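Local coordinates for cystathionine beta-lyase family protein, YNBB B.subtilis ortholog (PDB 3HVY) that probably acts as a pyridoxal-phosphate-dependent lyase on sulfur-containing amino acids, related to cystathionine beta-lyase and methionine gamma-lyase, and is putatively linked to aluminium resistance, at residues G160-N165 with A200-S205; R184-G187 with K192-R195; V215-C220 with K228-V233. All blocks are in the same frame, centred on the assembly; numbering follows the deposited sequence.

Contact 1. Residues G160-N165 with A200-S205; sequences GKVDIN and AEIIKS
I202, on helix 196-207, is the first residue of 200-205 to reach 160-165, and its two branches serve two partners. With CG1 opposite the carbonyl carbon (chi1 -72°), the longer branch reaches V162: I202 CD1 lies 3.8 Å from V162 CG2 and 4.0 Å from V162 CB, so a single methyl rests against CG2 and the CB that carries it, and the two side chains run at about a right angle. The shorter branch turns to I164 instead, where I202 CG2 meets I164 CD1 methyl to methyl at 4.0 Å. That same I164 methyl also sits 3.8 Å from the backbone oxygen I202 O, so I164 lies against the helix backbone as well as its side chains. I202 itself extends beyond this contact to L194 and I122.

Three residues on, S205 receives the middle of I164 rather than its end. S205 CB and I164 CG1 are 3.4 Å apart, closer than carbons usually pack, and S205 OG is 3.6 Å from the same I164 CG1. The torsion of I164 explains the fit: CG1 is anti to the backbone N (chi1 -153°), which lays the chain across the helix surface between I202 and S205. V162 and I164 both point at the helix, on either end of an inverse gamma turn centred on D163; D163 is also the N-cap of helix 164-173, and its OD2 is hydrogen-bonded to T166 OG1.

The helices involved belong to successive beta-alpha-beta crossovers of the large sheet, leaving strands 151-154 and 177-183. Their join rests almost entirely on carbon surfaces, about 185 Å² summed over both sides, which implies that shape and apolar burial, not directional bonds, set the spacing here.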
ATOM      1  N   GLY D 160       4.785 -29.564 -38.278  1.00 46.04           N
ATOM      2  CA  GLY D 160       5.183 -28.474 -37.364  1.00 46.62           C
ATOM      3  C   GLY D 160       4.527 -27.102 -37.514  1.00 45.05           C
ATOM      4  O   GLY D 160       4.912 -26.141 -36.821  1.00 45.91           O
ATOM      5  N   LYS D 161       3.516 -27.025 -38.377  1.00 43.79           N
ATOM      6  CA  LYS D 161       2.842 -25.786 -38.701  1.00 42.13           C
ATOM      7  C   LYS D 161       1.324 -25.957 -38.479  1.00 38.71           C
ATOM      8  O   LYS D 161       0.803 -27.057 -38.487  1.00 38.15           O
ATOM      9  CB  LYS D 161       3.156 -25.405 -40.158  1.00 41.11           C
ATOM     10  N   VAL D 162       0.636 -24.859 -38.226  1.00 39.53           N
ATOM     11  CA  VAL D 162      -0.811 -24.891 -38.089  1.00 36.68           C
ATOM     12  C   VAL D 162      -1.419 -25.478 -39.375  1.00 35.72           C
ATOM     13  O   VAL D 162      -1.085 -25.044 -40.481  1.00 36.04           O
ATOM     14  CB  VAL D 162      -1.354 -23.495 -37.829  1.00 36.57           C
ATOM     15  CG1 VAL D 162      -2.862 -23.491 -37.956  1.00 30.24           C
ATOM     16  CG2 VAL D 162      -0.885 -23.022 -36.432  1.00 34.23           C
ATOM     17  N   ASP D 163      -2.289 -26.471 -39.205  1.00 31.65           N
ATOM     18  CA  ASP D 163      -2.928 -27.180 -40.305  1.00 32.61           C
ATOM     19  C   ASP D 163      -4.154 -26.396 -40.740  1.00 34.17           C
ATOM     20  O   ASP D 163      -5.310 -26.735 -40.437  1.00 34.16           O
ATOM     21  CB  ASP D 163      -3.312 -28.578 -39.842  1.00 32.79           C
ATOM     22  CG  ASP D 163      -3.857 -29.438 -40.958  1.00 28.29           C
ATOM     23  OD1 ASP D 163      -3.965 -28.978 -42.131  1.00 30.71           O
ATOM     24  OD2 ASP D 163      -4.231 -30.585 -40.635  1.00 36.70           O
ATOM     25  N   ILE D 164      -3.866 -25.327 -41.451  1.00 34.47           N
ATOM     26  CA  ILE D 164      -4.860 -24.394 -41.868  1.00 36.25           C
ATOM     27  C   ILE D 164      -5.937 -25.040 -42.733  1.00 36.11           C
ATOM     28  O   ILE D 164      -7.086 -24.638 -42.673  1.00 35.71           O
ATOM     29  CB  ILE D 164      -4.180 -23.167 -42.547  1.00 38.75           C
ATOM     30  CG1 ILE D 164      -5.049 -21.906 -42.409  1.00 46.18           C
ATOM     31  CG2 ILE D 164      -3.913 -23.460 -43.995  1.00 38.65           C
ATOM     32  CD1 ILE D 164      -5.584 -21.617 -40.990  1.00 43.79           C
ATOM     33  N   ASN D 165      -5.608 -26.075 -43.500  1.00 35.60           N
ATOM     34  CA  ASN D 165      -6.635 -26.739 -44.263  1.00 35.20           C
ATOM     35  C   ASN D 165      -7.637 -27.511 -43.419  1.00 32.17           C
ATOM     36  O   ASN D 165      -8.807 -27.541 -43.751  1.00 29.47           O
ATOM     37  CB  ASN D 165      -6.041 -27.662 -45.336  1.00 37.85           C
ATOM     38  CG  ASN D 165      -5.436 -26.880 -46.521  1.00 51.08           C
ATOM     39  OD1 ASN D 165      -5.640 -25.668 -46.684  1.00 61.65           O
ATOM     40  ND2 ASN D 165      -4.682 -27.591 -47.351  1.00 69.69           N
ATOM     41  N   ALA D 200      -1.072 -13.502 -38.768  1.00 30.15           N
ATOM     42  CA  ALA D 200      -1.797 -12.765 -39.794  1.00 29.48           C
ATOM     43  C   ALA D 200      -2.330 -13.645 -40.904  1.00 30.71           C
ATOM     44  O   ALA D 200      -3.479 -13.490 -41.340  1.00 30.35           O
ATOM     45  CB  ALA D 200      -0.916 -11.641 -40.383  1.00 29.17           C
ATOM     46  N   GLU D 201      -1.510 -14.567 -41.366  1.00 33.13           N
ATOM     47  CA  GLU D 201      -1.907 -15.465 -42.451  1.00 35.26           C
ATOM     48  C   GLU D 201      -2.925 -16.511 -42.023  1.00 34.78           C
ATOM     49  O   GLU D 201      -3.800 -16.865 -42.794  1.00 32.56           O
ATOM     50  CB  GLU D 201      -0.684 -16.157 -43.050  1.00 37.98           C
ATOM     51  CG  GLU D 201       0.196 -15.186 -43.766  1.00 49.69           C
ATOM     52  CD  GLU D 201      -0.571 -14.400 -44.860  1.00 65.92           C
ATOM     53  OE1 GLU D 201      -1.229 -15.064 -45.704  1.00 53.40           O
ATOM     54  OE2 GLU D 201      -0.528 -13.133 -44.854  1.00 69.88           O
ATOM     55  N   ILE D 202      -2.791 -17.023 -40.815  1.00 31.63           N
ATOM     56  CA  ILE D 202      -3.767 -17.932 -40.265  1.00 32.51           C
ATOM     57  C   ILE D 202      -5.134 -17.249 -40.236  1.00 33.57           C
ATOM     58  O   ILE D 202      -6.165 -17.829 -40.649  1.00 32.97           O
ATOM     59  CB  ILE D 202      -3.328 -18.382 -38.850  1.00 31.44           C
ATOM     60  CG1 ILE D 202      -2.129 -19.348 -38.967  1.00 34.35           C
ATOM     61  CG2 ILE D 202      -4.464 -19.047 -38.104  1.00 27.54           C
ATOM     62  CD1 ILE D 202      -1.285 -19.497 -37.685  1.00 26.46           C
ATOM     63  N   ILE D 203      -5.146 -15.999 -39.789  1.00 32.18           N
ATOM     64  CA  ILE D 203      -6.423 -15.294 -39.626  1.00 31.94           C
ATOM     65  C   ILE D 203      -7.024 -14.987 -40.993  1.00 32.21           C
ATOM     66  O   ILE D 203      -8.206 -15.188 -41.199  1.00 30.54           O
ATOM     67  CB  ILE D 203      -6.289 -14.025 -38.756  1.00 30.02           C
ATOM     68  CG1 ILE D 203      -5.892 -14.433 -37.333  1.00 28.32           C
ATOM     69  CG2 ILE D 203      -7.609 -13.256 -38.751  1.00 33.58           C
ATOM     70  CD1 ILE D 203      -5.732 -13.309 -36.291  1.00 27.36           C
ATOM     71  N   LYS D 204      -6.181 -14.525 -41.913  1.00 31.98           N
ATOM     72  CA  LYS D 204      -6.578 -14.244 -43.296  1.00 36.01           C
ATOM     73  C   LYS D 204      -7.185 -15.494 -43.908  1.00 33.47           C
ATOM     74  O   LYS D 204      -8.189 -15.415 -44.606  1.00 36.59           O
ATOM     75  CB  LYS D 204      -5.353 -13.745 -44.078  1.00 37.30           C
ATOM     76  CG  LYS D 204      -5.631 -13.068 -45.361  1.00 53.56           C
ATOM     77  CD  LYS D 204      -4.436 -12.296 -45.928  1.00 61.41           C
ATOM     78  CE  LYS D 204      -4.771 -11.916 -47.421  1.00 71.95           C
ATOM     79  NZ  LYS D 204      -3.794 -10.985 -48.104  1.00 75.77           N
ATOM     80  N   SER D 205      -6.632 -16.667 -43.627  1.00 32.98           N
ATOM     81  CA  SER D 205      -7.251 -17.897 -44.115  1.00 33.65           C
ATOM     82  C   SER D 205      -8.585 -18.182 -43.476  1.00 34.35           C
ATOM     83  O   SER D 205      -9.497 -18.660 -44.145  1.00 35.95           O
ATOM     84  CB  SER D 205      -6.371 -19.127 -43.855  1.00 35.71           C
ATOM     85  OG  SER D 205      -5.228 -19.082 -44.668  1.00 34.80           O
TER

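Contact 2. Residues R184-G187 with K192-R195; sequences RSTG and KSLR
T186 and S193 meet through a hydrogen bond between a backbone and a side chain: T186 N donates to S193 OG at 2.9 Å, with an N-H...O angle of 168°, close to straight. S193 presents this oxygen by holding it beside its own backbone N (chi1 -64°), and the oxygen is gripped a second time by D332 OD2. Because S185 OG is hydrogen-bonded to the same D332 oxygen, one carboxylate holds a serine from each arm. The backbones add a bond of their own, L194 N to R184 O, at 2.9 Å.

The two arms belong to the loop that follows strand 177-183 and leads into helix 196-207, with four residues between them. This is the strand-to-helix turn of a beta-alpha-beta unit, and R195, at the N-cap position, marks where the chain enters the helix; its backbone N is hydrogen-bonded to E198 OE1.

Other approaches are close without a bonding geometry. T186 OG1 stands 3.2 Å from S193 N, yet at a poor angle; its hydrogen bond goes to R191 O instead. The same T186 OG1 lies 3.3 Å from the carbonyl carbon K192 C, so the threonine hydroxyl nestles against the K192-S193 peptide. S193 CB passes R184 O at 3.4 Å, and L194 CB approaches that oxygen to 3.8 Å, which places side-chain carbons of both residues around the acceptor of the backbone bond.

R184 touches the other arm through its CG, which, opposite the backbone N (chi1 178°), comes within 3.6 Å of L194 O, and the chain stays extended through NE. The guanidinium is thereby delivered to partners farther off: NH1 to N219 OD1 and E229 OE1, NH2 to T331 OG1.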
ATOM      1  N   ARG D 184       0.138 -17.938 -29.008  1.00 29.67           N
ATOM      2  CA  ARG D 184       1.294 -17.315 -29.657  1.00 30.41           C
ATOM      3  C   ARG D 184       2.615 -17.976 -29.235  1.00 32.54           C
ATOM      4  O   ARG D 184       3.415 -18.395 -30.074  1.00 31.07           O
ATOM      5  CB  ARG D 184       1.305 -15.822 -29.345  1.00 27.79           C
ATOM      6  CG  ARG D 184       2.482 -15.067 -29.914  1.00 29.30           C
ATOM      7  CD  ARG D 184       2.288 -13.539 -29.685  1.00 30.27           C
ATOM      8  NE  ARG D 184       3.419 -12.800 -30.184  1.00 31.13           N
ATOM      9  CZ  ARG D 184       3.536 -11.472 -30.120  1.00 31.85           C
ATOM     10  NH1 ARG D 184       2.586 -10.724 -29.560  1.00 29.96           N
ATOM     11  NH2 ARG D 184       4.619 -10.900 -30.591  1.00 31.01           N
ATOM     12  N   SER D 185       2.832 -18.068 -27.924  1.00 33.11           N
ATOM     13  CA  SER D 185       4.038 -18.683 -27.374  1.00 36.67           C
ATOM     14  C   SER D 185       3.915 -20.213 -27.258  1.00 36.63           C
ATOM     15  O   SER D 185       2.938 -20.726 -26.721  1.00 35.22           O
ATOM     16  CB  SER D 185       4.326 -18.061 -26.001  1.00 37.53           C
ATOM     17  OG  SER D 185       5.526 -18.545 -25.462  1.00 38.59           O
ATOM     18  N   THR D 186       4.891 -20.949 -27.781  1.00 34.91           N
ATOM     19  CA  THR D 186       4.895 -22.406 -27.665  1.00 39.36           C
ATOM     20  C   THR D 186       4.994 -22.746 -26.182  1.00 42.86           C
ATOM     21  O   THR D 186       5.575 -21.999 -25.383  1.00 45.54           O
ATOM     22  CB  THR D 186       6.180 -22.995 -28.330  1.00 39.25           C
ATOM     23  OG1 THR D 186       6.243 -22.575 -29.696  1.00 40.50           O
ATOM     24  CG2 THR D 186       6.289 -24.526 -28.186  1.00 41.43           C
ATOM     25  N   GLY D 187       4.479 -23.866 -25.751  1.00 46.20           N
ATOM     26  CA  GLY D 187       4.801 -24.159 -24.334  1.00 49.78           C
ATOM     27  C   GLY D 187       6.083 -24.992 -24.192  1.00 48.19           C
ATOM     28  O   GLY D 187       7.177 -24.632 -24.643  1.00 45.58           O
ATOM     29  N   LYS D 192       9.161 -23.437 -32.718  1.00 33.18           N
ATOM     30  CA  LYS D 192       9.207 -21.989 -32.597  1.00 33.83           C
ATOM     31  C   LYS D 192       7.801 -21.375 -32.391  1.00 35.01           C
ATOM     32  O   LYS D 192       6.821 -21.794 -33.007  1.00 35.97           O
ATOM     33  CB  LYS D 192       9.843 -21.390 -33.832  1.00 34.80           C
ATOM     34  CG  LYS D 192      11.346 -21.711 -33.949  1.00 43.15           C
ATOM     35  CD  LYS D 192      12.039 -20.974 -35.106  1.00 47.55           C
ATOM     36  CE  LYS D 192      11.680 -21.539 -36.473  1.00 52.33           C
ATOM     37  NZ  LYS D 192      11.767 -20.439 -37.451  1.00 55.66           N
ATOM     38  N   SER D 193       7.730 -20.393 -31.500  1.00 35.38           N
ATOM     39  CA  SER D 193       6.518 -19.651 -31.225  1.00 31.95           C
ATOM     40  C   SER D 193       6.072 -18.936 -32.479  1.00 34.89           C
ATOM     41  O   SER D 193       6.886 -18.605 -33.339  1.00 33.80           O
ATOM     42  CB  SER D 193       6.771 -18.672 -30.105  1.00 32.68           C
ATOM     43  OG  SER D 193       7.094 -19.341 -28.888  1.00 30.28           O
ATOM     44  N   LEU D 194       4.763 -18.719 -32.585  1.00 33.46           N
ATOM     45  CA  LEU D 194       4.156 -18.179 -33.804  1.00 31.85           C
ATOM     46  C   LEU D 194       4.359 -16.693 -33.936  1.00 29.50           C
ATOM     47  O   LEU D 194       3.933 -15.918 -33.082  1.00 29.06           O
ATOM     48  CB  LEU D 194       2.642 -18.396 -33.787  1.00 35.47           C
ATOM     49  CG  LEU D 194       1.964 -19.595 -34.363  1.00 46.09           C
ATOM     50  CD1 LEU D 194       0.486 -19.229 -34.279  1.00 46.80           C
ATOM     51  CD2 LEU D 194       2.420 -19.869 -35.827  1.00 35.94           C
ATOM     52  N   ARG D 195       4.984 -16.280 -35.022  1.00 28.54           N
ATOM     53  CA  ARG D 195       5.224 -14.847 -35.255  1.00 31.17           C
ATOM     54  C   ARG D 195       3.945 -14.095 -35.692  1.00 31.60           C
ATOM     55  O   ARG D 195       3.013 -14.665 -36.240  1.00 27.95           O
ATOM     56  CB  ARG D 195       6.264 -14.726 -36.353  1.00 30.65           C
ATOM     57  CG  ARG D 195       7.636 -15.306 -36.016  1.00 38.61           C
ATOM     58  CD  ARG D 195       8.518 -14.190 -35.587  1.00 43.54           C
ATOM     59  NE  ARG D 195       8.876 -13.409 -36.772  1.00 42.57           N
ATOM     60  CZ  ARG D 195       9.427 -12.197 -36.748  1.00 41.20           C
ATOM     61  NH1 ARG D 195       9.698 -11.592 -35.608  1.00 36.51           N
ATOM     62  NH2 ARG D 195       9.721 -11.595 -37.886  1.00 38.23           N
TER

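Contact 3. Residues V215-C220 with K228-V233; sequences VFVDNC and KEPTDV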
ATOM      1  N   VAL D 215     -11.764 -14.901 -33.109  1.00 28.91           N
ATOM      2  CA  VAL D 215     -10.371 -15.313 -33.062  1.00 25.47           C
ATOM      3  C   VAL D 215      -9.707 -14.741 -31.797  1.00 27.72           C
ATOM      4  O   VAL D 215      -9.520 -13.516 -31.652  1.00 26.86           O
ATOM      5  CB  VAL D 215      -9.631 -14.919 -34.327  1.00 27.58           C
ATOM      6  CG1 VAL D 215      -8.124 -15.155 -34.133  1.00 24.82           C
ATOM      7  CG2 VAL D 215     -10.217 -15.664 -35.524  1.00 26.77           C
ATOM      8  N   PHE D 216      -9.417 -15.653 -30.875  1.00 28.61           N
ATOM      9  CA  PHE D 216      -8.764 -15.390 -29.605  1.00 29.53           C
ATOM     10  C   PHE D 216      -7.304 -15.786 -29.652  1.00 32.04           C
ATOM     11  O   PHE D 216      -6.973 -16.910 -30.088  1.00 27.44           O
ATOM     12  CB  PHE D 216      -9.448 -16.155 -28.456  1.00 31.70           C
ATOM     13  CG  PHE D 216      -8.688 -16.067 -27.157  1.00 29.52           C
ATOM     14  CD1 PHE D 216      -8.600 -14.860 -26.456  1.00 29.89           C
ATOM     15  CD2 PHE D 216      -8.066 -17.159 -26.634  1.00 36.10           C
ATOM     16  CE1 PHE D 216      -7.862 -14.787 -25.256  1.00 30.30           C
ATOM     17  CE2 PHE D 216      -7.357 -17.063 -25.454  1.00 38.12           C
ATOM     18  CZ  PHE D 216      -7.252 -15.868 -24.791  1.00 35.12           C
ATOM     19  N   VAL D 217      -6.422 -14.860 -29.257  1.00 28.65           N
ATOM     20  CA  VAL D 217      -4.961 -15.193 -29.105  1.00 29.97           C
ATOM     21  C   VAL D 217      -4.452 -14.992 -27.657  1.00 30.09           C
ATOM     22  O   VAL D 217      -4.556 -13.911 -27.099  1.00 28.87           O
ATOM     23  CB  VAL D 217      -4.098 -14.355 -30.056  1.00 29.87           C
ATOM     24  CG1 VAL D 217      -2.595 -14.773 -30.065  1.00 26.01           C
ATOM     25  CG2 VAL D 217      -4.682 -14.438 -31.476  1.00 28.22           C
ATOM     26  N   ASP D 218      -3.950 -16.066 -27.062  1.00 28.02           N
ATOM     27  CA  ASP D 218      -3.215 -16.032 -25.798  1.00 29.43           C
ATOM     28  C   ASP D 218      -1.912 -15.327 -26.127  1.00 28.61           C
ATOM     29  O   ASP D 218      -1.078 -15.883 -26.853  1.00 29.03           O
ATOM     30  CB  ASP D 218      -2.977 -17.466 -25.352  1.00 29.04           C
ATOM     31  CG  ASP D 218      -2.046 -17.578 -24.154  1.00 34.65           C
ATOM     32  OD1 ASP D 218      -1.494 -16.533 -23.733  1.00 33.23           O
ATOM     33  OD2 ASP D 218      -1.839 -18.740 -23.667  1.00 32.13           O
ATOM     34  N   ASN D 219      -1.759 -14.082 -25.657  1.00 30.57           N
ATOM     35  CA  ASN D 219      -0.617 -13.237 -26.064  1.00 27.62           C
ATOM     36  C   ASN D 219       0.532 -13.261 -25.054  1.00 31.24           C
ATOM     37  O   ASN D 219       1.435 -12.454 -25.143  1.00 31.32           O
ATOM     38  CB  ASN D 219      -1.088 -11.793 -26.220  1.00 30.24           C
ATOM     39  CG  ASN D 219      -0.244 -11.024 -27.172  1.00 31.45           C
ATOM     40  OD1 ASN D 219       0.254 -11.595 -28.150  1.00 28.90           O
ATOM     41  ND2 ASN D 219      -0.048  -9.700 -26.903  1.00 28.35           N
ATOM     42  N   CYS D 220       0.441 -14.127 -24.050  1.00 29.91           N
ATOM     43  CA  CYS D 220       1.484 -14.197 -23.047  1.00 33.51           C
ATOM     44  C   CYS D 220       2.908 -14.315 -23.616  1.00 31.45           C
ATOM     45  O   CYS D 220       3.160 -15.148 -24.452  1.00 33.44           O
ATOM     46  CB  CYS D 220       1.228 -15.373 -22.101  1.00 31.64           C
ATOM     47  SG  CYS D 220      -0.101 -15.079 -20.885  1.00 39.16           S
ATOM     48  N   LYS D 228       4.127  -5.087 -33.916  1.00 31.95           N
ATOM     49  CA  LYS D 228       2.680  -5.300 -33.960  1.00 30.97           C
ATOM     50  C   LYS D 228       2.310  -6.346 -32.942  1.00 30.98           C
ATOM     51  O   LYS D 228       3.145  -7.118 -32.494  1.00 28.24           O
ATOM     52  CB  LYS D 228       2.219  -5.815 -35.324  1.00 30.77           C
ATOM     53  CG  LYS D 228       2.350  -4.845 -36.469  1.00 37.15           C
ATOM     54  CD  LYS D 228       1.755  -5.411 -37.800  1.00 37.58           C
ATOM     55  N   GLU D 229       1.034  -6.355 -32.597  1.00 31.04           N
ATOM     56  CA  GLU D 229       0.428  -7.334 -31.715  1.00 28.41           C
ATOM     57  C   GLU D 229      -0.653  -8.071 -32.540  1.00 30.39           C
ATOM     58  O   GLU D 229      -0.957  -7.691 -33.655  1.00 30.59           O
ATOM     59  CB  GLU D 229      -0.186  -6.606 -30.506  1.00 29.07           C
ATOM     60  CG  GLU D 229       0.836  -5.883 -29.628  1.00 32.45           C
ATOM     61  CD  GLU D 229       1.855  -6.809 -29.009  1.00 33.97           C
ATOM     62  OE1 GLU D 229       1.486  -7.970 -28.766  1.00 35.49           O
ATOM     63  OE2 GLU D 229       3.037  -6.376 -28.764  1.00 28.24           O
ATOM     64  N   PRO D 230      -1.170  -9.182 -32.030  1.00 28.82           N
ATOM     65  CA  PRO D 230      -2.147  -9.992 -32.798  1.00 28.06           C
ATOM     66  C   PRO D 230      -3.418  -9.223 -33.173  1.00 27.64           C
ATOM     67  O   PRO D 230      -4.035  -9.497 -34.187  1.00 29.35           O
ATOM     68  CB  PRO D 230      -2.434 -11.136 -31.860  1.00 29.25           C
ATOM     69  CG  PRO D 230      -1.212 -11.214 -30.982  1.00 28.94           C
ATOM     70  CD  PRO D 230      -0.799  -9.812 -30.762  1.00 30.07           C
ATOM     71  N   THR D 231      -3.772  -8.229 -32.354  1.00 31.28           N
ATOM     72  CA  THR D 231      -4.932  -7.391 -32.573  1.00 31.26           C
ATOM     73  C   THR D 231      -4.754  -6.465 -33.784  1.00 33.62           C
ATOM     74  O   THR D 231      -5.709  -5.902 -34.293  1.00 33.04           O
ATOM     75  CB  THR D 231      -5.269  -6.609 -31.318  1.00 28.55           C
ATOM     76  OG1 THR D 231      -4.096  -5.983 -30.812  1.00 29.80           O
ATOM     77  CG2 THR D 231      -5.831  -7.534 -30.263  1.00 25.94           C
ATOM     78  N   ASP D 232      -3.519  -6.309 -34.222  1.00 37.39           N
ATOM     79  CA  ASP D 232      -3.193  -5.527 -35.414  1.00 34.93           C
ATOM     80  C   ASP D 232      -3.329  -6.384 -36.678  1.00 34.73           C
ATOM     81  O   ASP D 232      -3.226  -5.866 -37.782  1.00 30.70           O
ATOM     82  CB  ASP D 232      -1.754  -5.031 -35.347  1.00 34.27           C
ATOM     83  CG  ASP D 232      -1.524  -4.027 -34.221  1.00 37.60           C
ATOM     84  OD1 ASP D 232      -2.256  -3.045 -34.193  1.00 29.91           O
ATOM     85  OD2 ASP D 232      -0.615  -4.198 -33.369  1.00 33.22           O
ATOM     86  N   VAL D 233      -3.495  -7.696 -36.534  1.00 31.77           N
ATOM     87  CA  VAL D 233      -3.628  -8.562 -37.721  1.00 30.59           C
ATOM     88  C   VAL D 233      -4.884  -9.441 -37.683  1.00 30.47           C
ATOM     89  O   VAL D 233      -4.891 -10.561 -38.178  1.00 32.28           O
ATOM     90  CB  VAL D 233      -2.291  -9.378 -37.953  1.00 29.14           C
ATOM     91  CG1 VAL D 233      -1.122  -8.393 -38.259  1.00 30.17           C
ATOM     92  CG2 VAL D 233      -1.961 -10.201 -36.794  1.00 23.25           C
TER
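The N219 amide and the E229 carboxylate are turned 79° apart, nearly perpendicular, yet they are joined by an almost straight hydrogen bond from N219 ND2 to E229 OE1 at 3.0 Å. The acceptor lies practically in the plane of the amide, so the N-H is well aimed. The carboxylate is met less regularly, on the anti side of OE1 and 34° out of its plane.

The other end of the amide presses on proline. N219 CG is trans to its backbone N (chi1 -154°), which brings N219 OD1 to 3.2 Å from P230 CG and N219 OD1 to 3.3 Å from P230 CD. The strong partner of this oxygen is R184, which bonds to E229 as well, while E229 OE2 is hydrogen-bonded to F224 N. N219 ND2 is also hydrogen-bonded to Y256 OH, so both polar ends of the buried amide, and both oxygens of the carboxylate, have partners beyond this contact.

Two residues earlier, on the strand, V217 supplies the apolar half. V217 CG1 is 3.9 Å from P230 CG and V217 CG2 is 4.0 Å from P230 CB, so both methyls lie against the CB-CG side of the ring. P230 opens a short 3-10 turn, steadied by E229 N donating to D232 OD2 at 2.8 Å.

At the last strand residue, D218 OD1 accepts from C220 N, two residues on, forming an Asx turn. D218 OD2 is hydrogen-bonded to N1 of the pyridoxal phosphate carried by K244, and a strand-end aspartate paired with the pyridine nitrogen is the hallmark of the cofactor site in fold-type I pyridoxal-phosphate enzymes.

How the contacts relate
R184 ties contact 2 to contact 3: its NH1 lies 2.9 Å from N219 OD1 and 3.1 Å from E229 OE1, so one nitrogen meets the amide oxygen, probably as a hydrogen bond, and the carboxylate as a salt bridge. Contact 1 joins the others through helix 196-207. I202 CD1 packs 3.8 Å from L194 CD1 of contact 2, whereas A200 CB lies 3.6 Å from V233 CB and I203 CD1 3.7 Å from V215 CG1 of contact 3. The three centres are about 12 to 14 Å apart. Contact 3 alone includes the aspartate bonded to the cofactor on K244; contact 2 adjoins it next to the neighbouring strand's end, and contact 1 lies farther out, about 21 Å from the chain centre.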